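Local coordinates for protein glycosyl hydrolase, family 38 (Enterococcus faecalis, PDB 5KBP) that probably hydrolyses alpha-mannosidic linkages, as a bacterial alpha-mannosidase of glycoside hydrolase family 38, at residues A[95-103]-A[307-318]; A[825-833]-A[846-857]. All coordinates share one frame; numbering follows the deposited sequence.

Contact 1. Residues A[95-103]-A[307-318]; sequences DFLISSESN and KQWNTKVQRQLE. With SO4 (sulfate ion), chain F.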
loop_
_atom_site.group_PDB
_atom_site.type_symbol
_atom_site.label_atom_id
_atom_site.label_comp_id
_atom_site.label_asym_id
_atom_site.label_seq_id
_atom_site.Cartn_x
_atom_site.Cartn_y
_atom_site.Cartn_z
ATOM N N ASP A 95 20.070 -9.483 -8.003
ATOM C CA ASP A 95 21.398 -9.198 -7.468
ATOM C C ASP A 95 21.807 -7.750 -7.714
ATOM O O ASP A 95 22.181 -7.034 -6.779
ATOM C CB ASP A 95 22.422 -10.159 -8.073
ATOM C CG ASP A 95 22.487 -11.481 -7.332
ATOM O OD1 ASP A 95 21.962 -11.552 -6.201
ATOM O OD2 ASP A 95 23.069 -12.445 -7.873
ATOM N N PHE A 96 21.734 -7.297 -8.966
ATOM C CA PHE A 96 22.314 -6.011 -9.332
ATOM C C PHE A 96 21.428 -4.820 -8.990
ATOM O O PHE A 96 21.945 -3.705 -8.860
ATOM C CB PHE A 96 22.635 -5.990 -10.828
ATOM C CG PHE A 96 23.714 -6.954 -11.232
ATOM C CD1 PHE A 96 25.038 -6.707 -10.906
ATOM C CD2 PHE A 96 23.406 -8.102 -11.944
ATOM C CE1 PHE A 96 26.034 -7.590 -11.275
ATOM C CE2 PHE A 96 24.400 -8.990 -12.318
ATOM C CZ PHE A 96 25.715 -8.732 -11.983
ATOM N N LEU A 97 20.120 -5.016 -8.839
ATOM C CA LEU A 97 19.201 -3.897 -8.679
ATOM C C LEU A 97 18.962 -3.500 -7.226
ATOM O O LEU A 97 18.196 -2.563 -6.979
ATOM C CB LEU A 97 17.863 -4.211 -9.354
ATOM C CG LEU A 97 17.901 -4.158 -10.882
ATOM C CD1 LEU A 97 16.523 -4.409 -11.468
ATOM C CD2 LEU A 97 18.445 -2.815 -11.337
ATOM N N ILE A 98 19.587 -4.175 -6.264
ATOM C CA ILE A 98 19.512 -3.762 -4.870
ATOM C C ILE A 98 20.920 -3.440 -4.384
ATOM O O ILE A 98 21.919 -3.890 -4.950
ATOM C CB ILE A 98 18.846 -4.821 -3.967
ATOM C CG1 ILE A 98 19.753 -6.037 -3.789
ATOM C CG2 ILE A 98 17.504 -5.238 -4.543
ATOM C CD1 ILE A 98 19.210 -7.046 -2.801
ATOM N N SER A 99 20.986 -2.648 -3.318
ATOM C CA SER A 99 22.264 -2.147 -2.833
ATOM C C SER A 99 23.133 -3.284 -2.306
ATOM O O SER A 99 22.673 -4.406 -2.071
ATOM C CB SER A 99 22.053 -1.102 -1.736
ATOM O OG SER A 99 21.458 -1.678 -0.587
ATOM N N SER A 100 24.419 -2.973 -2.126
ATOM C CA SER A 100 25.362 -3.953 -1.598
ATOM C C SER A 100 24.942 -4.425 -0.212
ATOM O O SER A 100 24.950 -5.628 0.077
ATOM C CB SER A 100 26.768 -3.354 -1.560
ATOM O OG SER A 100 27.211 -3.003 -2.858
ATOM N N GLU A 101 24.569 -3.488 0.660
ATOM C CA GLU A 101 24.144 -3.856 2.005
ATOM C C GLU A 101 22.834 -4.631 1.985
ATOM O O GLU A 101 22.650 -5.561 2.778
ATOM C CB GLU A 101 24.016 -2.608 2.878
ATOM C CG GLU A 101 25.345 -2.064 3.362
ATOM C CD GLU A 101 26.056 -3.026 4.294
ATOM O OE1 GLU A 101 25.372 -3.692 5.100
ATOM O OE2 GLU A 101 27.299 -3.119 4.217
ATOM N N SER A 102 21.913 -4.268 1.088
ATOM C CA SER A 102 20.635 -4.973 1.014
ATOM C C SER A 102 20.835 -6.454 0.712
ATOM O O SER A 102 20.084 -7.303 1.207
ATOM C CB SER A 102 19.737 -4.331 -0.040
ATOM O OG SER A 102 19.344 -3.030 0.356
ATOM N N ASN A 103 21.844 -6.783 -0.098
ATOM C CA ASN A 103 22.178 -8.184 -0.325
ATOM C C ASN A 103 22.654 -8.849 0.958
ATOM O O ASN A 103 22.343 -10.019 1.212
ATOM C CB ASN A 103 23.243 -8.298 -1.415
ATOM C CG ASN A 103 22.682 -8.048 -2.800
ATOM O OD1 ASN A 103 21.958 -8.882 -3.344
ATOM N ND2 ASN A 103 23.022 -6.905 -3.383
ATOM N N LYS A 307 13.164 2.204 -8.898
ATOM C CA LYS A 307 14.597 2.226 -8.628
ATOM C C LYS A 307 14.996 3.485 -7.870
ATOM O O LYS A 307 15.894 3.447 -7.022
ATOM C CB LYS A 307 15.384 2.119 -9.936
ATOM C CG LYS A 307 15.548 0.702 -10.475
ATOM C CD LYS A 307 14.270 0.163 -11.087
ATOM C CE LYS A 307 14.526 -1.158 -11.789
ATOM N NZ LYS A 307 13.275 -1.735 -12.349
ATOM N N GLN A 308 14.344 4.612 -8.166
ATOM C CA GLN A 308 14.643 5.848 -7.451
ATOM C C GLN A 308 14.234 5.746 -5.987
ATOM O O GLN A 308 14.990 6.144 -5.092
ATOM C CB GLN A 308 13.947 7.028 -8.128
ATOM C CG GLN A 308 14.519 7.380 -9.491
ATOM C CD GLN A 308 13.812 8.554 -10.138
ATOM O OE1 GLN A 308 12.595 8.700 -10.029
ATOM N NE2 GLN A 308 14.577 9.401 -10.815
ATOM N N TRP A 309 13.038 5.216 -5.723
ATOM C CA TRP A 309 12.598 5.040 -4.345
ATOM C C TRP A 309 13.473 4.034 -3.609
ATOM O O TRP A 309 13.778 4.215 -2.425
ATOM C CB TRP A 309 11.133 4.605 -4.311
ATOM C CG TRP A 309 10.180 5.750 -4.221
ATOM C CD1 TRP A 309 9.626 6.439 -5.259
ATOM C CD2 TRP A 309 9.671 6.347 -3.024
ATOM N NE1 TRP A 309 8.802 7.429 -4.782
ATOM C CE2 TRP A 309 8.812 7.393 -3.413
ATOM C CE3 TRP A 309 9.857 6.097 -1.661
ATOM C CZ2 TRP A 309 8.141 8.189 -2.487
ATOM C CZ3 TRP A 309 9.192 6.889 -0.745
ATOM C CH2 TRP A 309 8.344 7.922 -1.161
ATOM N N ASN A 310 13.885 2.966 -4.294
ATOM C CA ASN A 310 14.737 1.969 -3.655
ATOM C C ASN A 310 16.074 2.577 -3.248
ATOM O O ASN A 310 16.559 2.347 -2.135
ATOM C CB ASN A 310 14.947 0.778 -4.588
ATOM C CG ASN A 310 15.569 -0.408 -3.882
ATOM O OD1 ASN A 310 15.377 -0.600 -2.680
ATOM N ND2 ASN A 310 16.323 -1.209 -4.624
ATOM N N THR A 311 16.682 3.360 -4.142
ATOM C CA THR A 311 17.914 4.062 -3.798
ATOM C C THR A 311 17.702 4.990 -2.608
ATOM O O THR A 311 18.540 5.054 -1.702
ATOM C CB THR A 311 18.429 4.849 -5.006
ATOM O OG1 THR A 311 18.816 3.941 -6.045
ATOM C CG2 THR A 311 19.626 5.707 -4.623
ATOM N N LYS A 312 16.573 5.704 -2.584
ATOM C CA LYS A 312 16.323 6.666 -1.515
ATOM C C LYS A 312 16.152 5.970 -0.169
ATOM O O LYS A 312 16.747 6.378 0.834
ATOM C CB LYS A 312 15.091 7.509 -1.849
ATOM C CG LYS A 312 14.663 8.443 -0.731
ATOM C CD LYS A 312 13.577 9.404 -1.188
ATOM C CE LYS A 312 12.337 8.659 -1.655
ATOM N NZ LYS A 312 11.261 9.596 -2.085
ATOM N N VAL A 313 15.337 4.912 -0.129
ATOM C CA VAL A 313 15.075 4.222 1.132
ATOM C C VAL A 313 16.330 3.515 1.631
ATOM O O VAL A 313 16.591 3.464 2.840
ATOM C CB VAL A 313 13.897 3.244 0.965
ATOM C CG1 VAL A 313 13.653 2.466 2.252
ATOM C CG2 VAL A 313 12.640 3.995 0.551
ATOM N N GLN A 314 17.129 2.965 0.714
ATOM C CA GLN A 314 18.345 2.263 1.116
ATOM C C GLN A 314 19.354 3.220 1.739
ATOM O O GLN A 314 19.942 2.921 2.785
ATOM C CB GLN A 314 18.951 1.538 -0.085
ATOM C CG GLN A 314 18.209 0.269 -0.479
ATOM C CD GLN A 314 18.678 -0.288 -1.807
ATOM O OE1 GLN A 314 18.651 -1.498 -2.030
ATOM N NE2 GLN A 314 19.105 0.597 -2.701
ATOM N N ARG A 315 19.567 4.381 1.113
ATOM C CA ARG A 315 20.444 5.386 1.705
ATOM C C ARG A 315 19.899 5.877 3.040
ATOM O O ARG A 315 20.669 6.157 3.967
ATOM C CB ARG A 315 20.626 6.559 0.743
ATOM C CG ARG A 315 21.242 6.176 -0.591
ATOM C CD ARG A 315 22.669 5.693 -0.421
ATOM N NE ARG A 315 23.012 4.658 -1.391
ATOM C CZ ARG A 315 22.881 3.354 -1.168
ATOM N NH1 ARG A 315 23.215 2.480 -2.109
ATOM N NH2 ARG A 315 22.415 2.922 -0.004
ATOM N N GLN A 316 18.573 5.977 3.158
ATOM C CA GLN A 316 17.964 6.435 4.401
ATOM C C GLN A 316 18.251 5.483 5.555
ATOM O O GLN A 316 18.405 5.923 6.700
ATOM C CB GLN A 316 16.455 6.602 4.210
ATOM C CG GLN A 316 15.705 7.051 5.451
ATOM C CD GLN A 316 16.050 8.468 5.855
ATOM O OE1 GLN A 316 16.207 9.345 5.008
ATOM N NE2 GLN A 316 16.179 8.698 7.156
ATOM N N LEU A 317 18.335 4.183 5.278
ATOM C CA LEU A 317 18.591 3.194 6.316
ATOM C C LEU A 317 20.083 2.950 6.525
ATOM O O LEU A 317 20.572 3.010 7.657
ATOM C CB LEU A 317 17.885 1.878 5.973
ATOM C CG LEU A 317 16.355 1.879 5.997
ATOM C CD1 LEU A 317 15.802 0.536 5.541
ATOM C CD2 LEU A 317 15.849 2.223 7.388
ATOM N N GLU A 318 20.818 2.681 5.443
ATOM C CA GLU A 318 22.219 2.291 5.577
ATOM C C GLU A 318 23.098 3.468 5.979
ATOM O O GLU A 318 24.009 3.317 6.801
ATOM C CB GLU A 318 22.723 1.688 4.265
ATOM C CG GLU A 318 21.861 0.572 3.708
ATOM C CD GLU A 318 22.134 0.312 2.240
ATOM O OE1 GLU A 318 23.080 0.920 1.696
ATOM O OE2 GLU A 318 21.399 -0.491 1.628
HETATM S S SO4 F . 11.515 11.971 1.382
HETATM O O1 SO4 F . 10.528 11.625 2.399
HETATM O O2 SO4 F . 11.971 13.341 1.592
HETATM O O3 SO4 F . 12.653 11.063 1.481
HETATM O O4 SO4 F . 10.913 11.855 0.057
HETATM O O HOH W 1 24.920 -0.386 0.146
#
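Ser99 places OG between its backbone N and carbonyl carbon (chi1 65°), aiming it at segment 307-318 of helix 304-332, while Gln314, its chain extended beyond CG, pushes its amide oxygen in beside it. Gln314 OE1 is gripped twice: Ser99 N donates to it over 2.9 Å and nearly straight (167°), but from above the carbonyl plane, and Ser102 OG donates from the same face, also at 2.9 Å. An amide oxygen suits this buried spot, accepting two bonds without bringing a charge. Ser99 OG donates to the syn lone pair of Glu318 OE2 at 2.5 Å and accepts from Ser102 N at 3.1 Å, which makes Ser99 the N-cap of the helix starting at Ser100; the small hydroxyl does both jobs. Glu318 OE1 is salt-bridged to Arg315 NH2 and joined through a water to Glu101 N, so the helix start may help to stabilise its charge. Glu101 lays CB 3.5 Å from Glu318 CD, its own carboxylate turning off to Arg846 and Arg105. Leu97 CD1 packs on Lys307 CE at 3.8 Å, the methylene next to NZ, which backbone oxygens of Ala302, Thr299 and Ile356 hold. Helix 337-348 covers Ser102 and Glu318 with Trp344, and helix 362-393 packs against Asn310 and Val313.

Contact 2. Residues A[825-833]-A[846-857]; sequences AEGPIGWTA and RGFNLTAQNIPC. With SO4 (sulfate ion), chain I.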
loop_
_atom_site.group_PDB
_atom_site.type_symbol
_atom_site.label_atom_id
_atom_site.label_comp_id
_atom_site.label_asym_id
_atom_site.label_seq_id
_atom_site.Cartn_x
_atom_site.Cartn_y
_atom_site.Cartn_z
ATOM N N ALA A 825 40.808 4.639 7.676
ATOM C CA ALA A 825 42.017 4.487 6.876
ATOM C C ALA A 825 41.782 5.111 5.508
ATOM O O ALA A 825 41.043 4.561 4.686
ATOM C CB ALA A 825 42.380 3.012 6.751
ATOM N N GLU A 826 42.403 6.260 5.266
ATOM C CA GLU A 826 42.231 6.955 4.000
ATOM C C GLU A 826 42.790 6.124 2.851
ATOM O O GLU A 826 43.813 5.448 2.990
ATOM C CB GLU A 826 42.918 8.320 4.067
ATOM C CG GLU A 826 42.323 9.376 3.160
ATOM C CD GLU A 826 42.635 10.782 3.633
ATOM O OE1 GLU A 826 42.582 11.023 4.857
ATOM O OE2 GLU A 826 42.942 11.645 2.784
ATOM N N GLY A 827 42.099 6.160 1.716
ATOM C CA GLY A 827 42.494 5.383 0.567
ATOM C C GLY A 827 41.323 5.001 -0.315
ATOM O O GLY A 827 40.202 5.493 -0.151
ATOM N N PRO A 828 41.574 4.080 -1.304
ATOM C CA PRO A 828 40.522 3.650 -2.250
ATOM C C PRO A 828 39.582 2.615 -1.643
ATOM O O PRO A 828 39.579 1.427 -1.989
ATOM C CB PRO A 828 41.344 3.090 -3.414
ATOM C CG PRO A 828 42.564 2.531 -2.753
ATOM C CD PRO A 828 42.873 3.446 -1.593
ATOM N N ILE A 829 38.743 3.073 -0.716
ATOM C CA ILE A 829 37.844 2.206 0.035
ATOM C C ILE A 829 36.435 2.772 -0.038
ATOM O O ILE A 829 36.236 3.988 0.022
ATOM C CB ILE A 829 38.295 2.067 1.506
ATOM C CG1 ILE A 829 39.734 1.558 1.578
ATOM C CG2 ILE A 829 37.368 1.138 2.270
ATOM C CD1 ILE A 829 40.311 1.556 2.974
ATOM N N GLY A 830 35.453 1.878 -0.176
ATOM C CA GLY A 830 34.054 2.244 -0.063
ATOM C C GLY A 830 33.505 1.782 1.269
ATOM O O GLY A 830 33.664 0.620 1.655
ATOM N N TRP A 831 32.865 2.706 1.981
ATOM C CA TRP A 831 32.306 2.451 3.302
ATOM C C TRP A 831 30.791 2.378 3.184
ATOM O O TRP A 831 30.158 3.327 2.708
ATOM C CB TRP A 831 32.732 3.537 4.290
ATOM C CG TRP A 831 34.219 3.693 4.364
ATOM C CD1 TRP A 831 34.989 4.571 3.661
ATOM C CD2 TRP A 831 35.119 2.933 5.179
ATOM N NE1 TRP A 831 36.313 4.411 3.992
ATOM C CE2 TRP A 831 36.420 3.410 4.923
ATOM C CE3 TRP A 831 34.952 1.897 6.104
ATOM C CZ2 TRP A 831 37.545 2.889 5.556
ATOM C CZ3 TRP A 831 36.072 1.380 6.732
ATOM C CH2 TRP A 831 37.350 1.877 6.456
ATOM N N THR A 832 30.212 1.257 3.620
ATOM C CA THR A 832 28.816 0.953 3.341
ATOM C C THR A 832 27.932 0.786 4.569
ATOM O O THR A 832 26.709 0.888 4.432
ATOM C CB THR A 832 28.705 -0.326 2.495
ATOM O OG1 THR A 832 29.290 -1.424 3.205
ATOM C CG2 THR A 832 29.419 -0.151 1.165
ATOM N N ALA A 833 28.493 0.528 5.750
ATOM C CA ALA A 833 27.654 0.237 6.905
ATOM C C ALA A 833 28.308 0.720 8.190
ATOM O O ALA A 833 29.505 0.514 8.407
ATOM C CB ALA A 833 27.360 -1.264 7.013
ATOM N N ARG A 846 31.446 -1.771 8.183
ATOM C CA ARG A 846 31.806 -2.577 7.027
ATOM C C ARG A 846 32.266 -1.690 5.881
ATOM O O ARG A 846 31.636 -0.674 5.572
ATOM C CB ARG A 846 30.635 -3.453 6.567
ATOM C CG ARG A 846 30.910 -4.229 5.285
ATOM C CD ARG A 846 30.006 -5.447 5.146
ATOM N NE ARG A 846 28.610 -5.141 5.444
ATOM C CZ ARG A 846 27.986 -5.520 6.555
ATOM N NH1 ARG A 846 26.715 -5.196 6.749
ATOM N NH2 ARG A 846 28.631 -6.227 7.473
ATOM N N GLY A 847 33.376 -2.089 5.257
ATOM C CA GLY A 847 33.856 -1.462 4.044
ATOM C C GLY A 847 34.409 -2.514 3.102
ATOM O O GLY A 847 34.439 -3.703 3.424
ATOM N N PHE A 848 34.850 -2.062 1.930
ATOM C CA PHE A 848 35.417 -2.990 0.963
ATOM C C PHE A 848 36.479 -2.290 0.131
ATOM O O PHE A 848 36.425 -1.077 -0.087
ATOM C CB PHE A 848 34.339 -3.596 0.055
ATOM C CG PHE A 848 33.721 -2.617 -0.905
ATOM C CD1 PHE A 848 32.798 -1.683 -0.467
ATOM C CD2 PHE A 848 34.047 -2.651 -2.251
ATOM C CE1 PHE A 848 32.222 -0.788 -1.351
ATOM C CE2 PHE A 848 33.473 -1.762 -3.140
ATOM C CZ PHE A 848 32.561 -0.828 -2.689
ATOM N N ASN A 849 37.449 -3.075 -0.331
ATOM C CA ASN A 849 38.515 -2.562 -1.180
ATOM C C ASN A 849 37.986 -2.316 -2.587
ATOM O O ASN A 849 37.287 -3.161 -3.156
ATOM C CB ASN A 849 39.682 -3.550 -1.219
ATOM C CG ASN A 849 40.949 -2.946 -1.798
ATOM O OD1 ASN A 849 40.914 -1.917 -2.478
ATOM N ND2 ASN A 849 42.078 -3.591 -1.538
ATOM N N LEU A 850 38.322 -1.157 -3.146
ATOM C CA LEU A 850 37.922 -0.809 -4.500
ATOM C C LEU A 850 38.916 -1.277 -5.555
ATOM O O LEU A 850 38.567 -1.310 -6.740
ATOM C CB LEU A 850 37.737 0.709 -4.621
ATOM C CG LEU A 850 36.633 1.361 -3.785
ATOM C CD1 LEU A 850 36.797 2.872 -3.763
ATOM C CD2 LEU A 850 35.267 0.983 -4.331
ATOM N N THR A 851 40.132 -1.644 -5.160
ATOM C CA THR A 851 41.204 -1.969 -6.089
ATOM C C THR A 851 41.565 -3.449 -5.993
ATOM O O THR A 851 41.036 -4.198 -5.166
ATOM C CB THR A 851 42.434 -1.101 -5.816
ATOM O OG1 THR A 851 43.119 -1.588 -4.655
ATOM C CG2 THR A 851 42.020 0.333 -5.575
ATOM N N ALA A 852 42.490 -3.862 -6.858
ATOM C CA ALA A 852 43.009 -5.221 -6.878
ATOM C C ALA A 852 44.329 -5.355 -6.131
ATOM O O ALA A 852 45.000 -6.384 -6.260
ATOM C CB ALA A 852 43.176 -5.700 -8.322
ATOM N N GLN A 853 44.716 -4.347 -5.355
ATOM C CA GLN A 853 45.954 -4.370 -4.592
ATOM C C GLN A 853 45.661 -4.433 -3.099
ATOM O O GLN A 853 44.611 -3.984 -2.632
ATOM C CB GLN A 853 46.816 -3.137 -4.888
ATOM C CG GLN A 853 47.570 -3.195 -6.204
ATOM C CD GLN A 853 46.681 -2.933 -7.401
ATOM O OE1 GLN A 853 46.635 -3.730 -8.339
ATOM N NE2 GLN A 853 45.976 -1.809 -7.380
ATOM N N ASN A 854 46.605 -5.005 -2.355
ATOM C CA ASN A 854 46.548 -4.962 -0.901
ATOM C C ASN A 854 46.864 -3.549 -0.428
ATOM O O ASN A 854 47.951 -3.026 -0.695
ATOM C CB ASN A 854 47.534 -5.963 -0.300
ATOM C CG ASN A 854 47.195 -7.398 -0.649
ATOM O OD1 ASN A 854 46.444 -8.061 0.067
ATOM N ND2 ASN A 854 47.749 -7.887 -1.752
ATOM N N ILE A 855 45.914 -2.925 0.262
ATOM C CA ILE A 855 46.083 -1.553 0.731
ATOM C C ILE A 855 46.017 -1.540 2.254
ATOM O O ILE A 855 45.388 -2.425 2.853
ATOM C CB ILE A 855 45.028 -0.620 0.115
ATOM C CG1 ILE A 855 43.637 -0.949 0.658
ATOM C CG2 ILE A 855 45.043 -0.725 -1.404
ATOM C CD1 ILE A 855 42.544 -0.079 0.088
ATOM N N PRO A 856 46.656 -0.580 2.921
ATOM C CA PRO A 856 46.533 -0.496 4.381
ATOM C C PRO A 856 45.136 -0.052 4.782
ATOM O O PRO A 856 44.545 0.837 4.164
ATOM C CB PRO A 856 47.586 0.549 4.767
ATOM C CG PRO A 856 47.738 1.391 3.544
ATOM C CD PRO A 856 47.555 0.457 2.381
ATOM N N CYS A 857 44.604 -0.684 5.829
ATOM C CA CYS A 857 43.247 -0.371 6.281
ATOM C C CYS A 857 43.178 -0.617 7.791
ATOM O O CYS A 857 42.892 -1.728 8.240
ATOM C CB CYS A 857 42.206 -1.190 5.532
ATOM S SG CYS A 857 40.501 -0.645 5.796
HETATM S S SO4 I . 43.730 -1.650 -10.071
HETATM O O1 SO4 I . 43.300 -1.103 -11.354
HETATM O O2 SO4 I . 43.872 -0.569 -9.099
HETATM O O3 SO4 I . 45.016 -2.321 -10.241
HETATM O O4 SO4 I . 42.741 -2.611 -9.592
#
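A beta hairpin of the C-terminal beta-sandwich domain brings strands 829-833 and 846-849 together antiparallel, with their axes 4.8 Å apart at closest approach. Gly830 and Phe848 form a hydrogen-bonded pair, Gly830 N to Phe848 O at 3.1 Å and Phe848 N to Gly830 O at 2.9 Å. Glycine suits this place because the Phe848 ring folds back over the partner strand: chi1 of 69° sets CG between the backbone N and carbonyl carbon, and CE1 comes within 3.8 Å of Gly830 CA, where any CB would collide with the ring. At its edge the ring meets Thr832 CG2. Gly847 likewise lets Trp831 CE3 settle 4.1 Å from its CA. On the side of the sheet that carries Trp831, Ile829 CG2 covers one face of the indole near its rim, and Ile829 CD1 touches Cys857 SG at 3.6 Å, a sulfur that also stands obliquely beside the Trp831 ring. Beyond the strands, Pro828, centre of an inverse gamma turn, accepts Leu850 N at its carbonyl, and its ring carbon CG meets Ile855 CD1 at 3.9 Å. Asn849 OD1 takes Thr851 N and OG1 from one face, closing an Asx turn. At the other end Arg846 O receives Thr832 N and, weakly, Ala833 N, the mark of a classic beta bulge.

From the N terminus, the chain enters contact 1 at 95-103, within the family 38 N-terminal range, and returns some 200 residues later at 307-318, closing a long loop of mixed helix and strand onto the middle domain. Contact 2 opens only after contact 1 has closed; its loop is short, 12 residues between 825-833 and 846-857, and local to one hairpin. The two are therefore in series, neither nested nor crossed, with centres about 20 Å apart. They nevertheless touch: Glu101 of contact 1 makes a salt bridge to Arg846 and a probable hydrogen bond to Thr832, both of contact 2. This joins the start of helix 100-117 to the C-terminal sandwich.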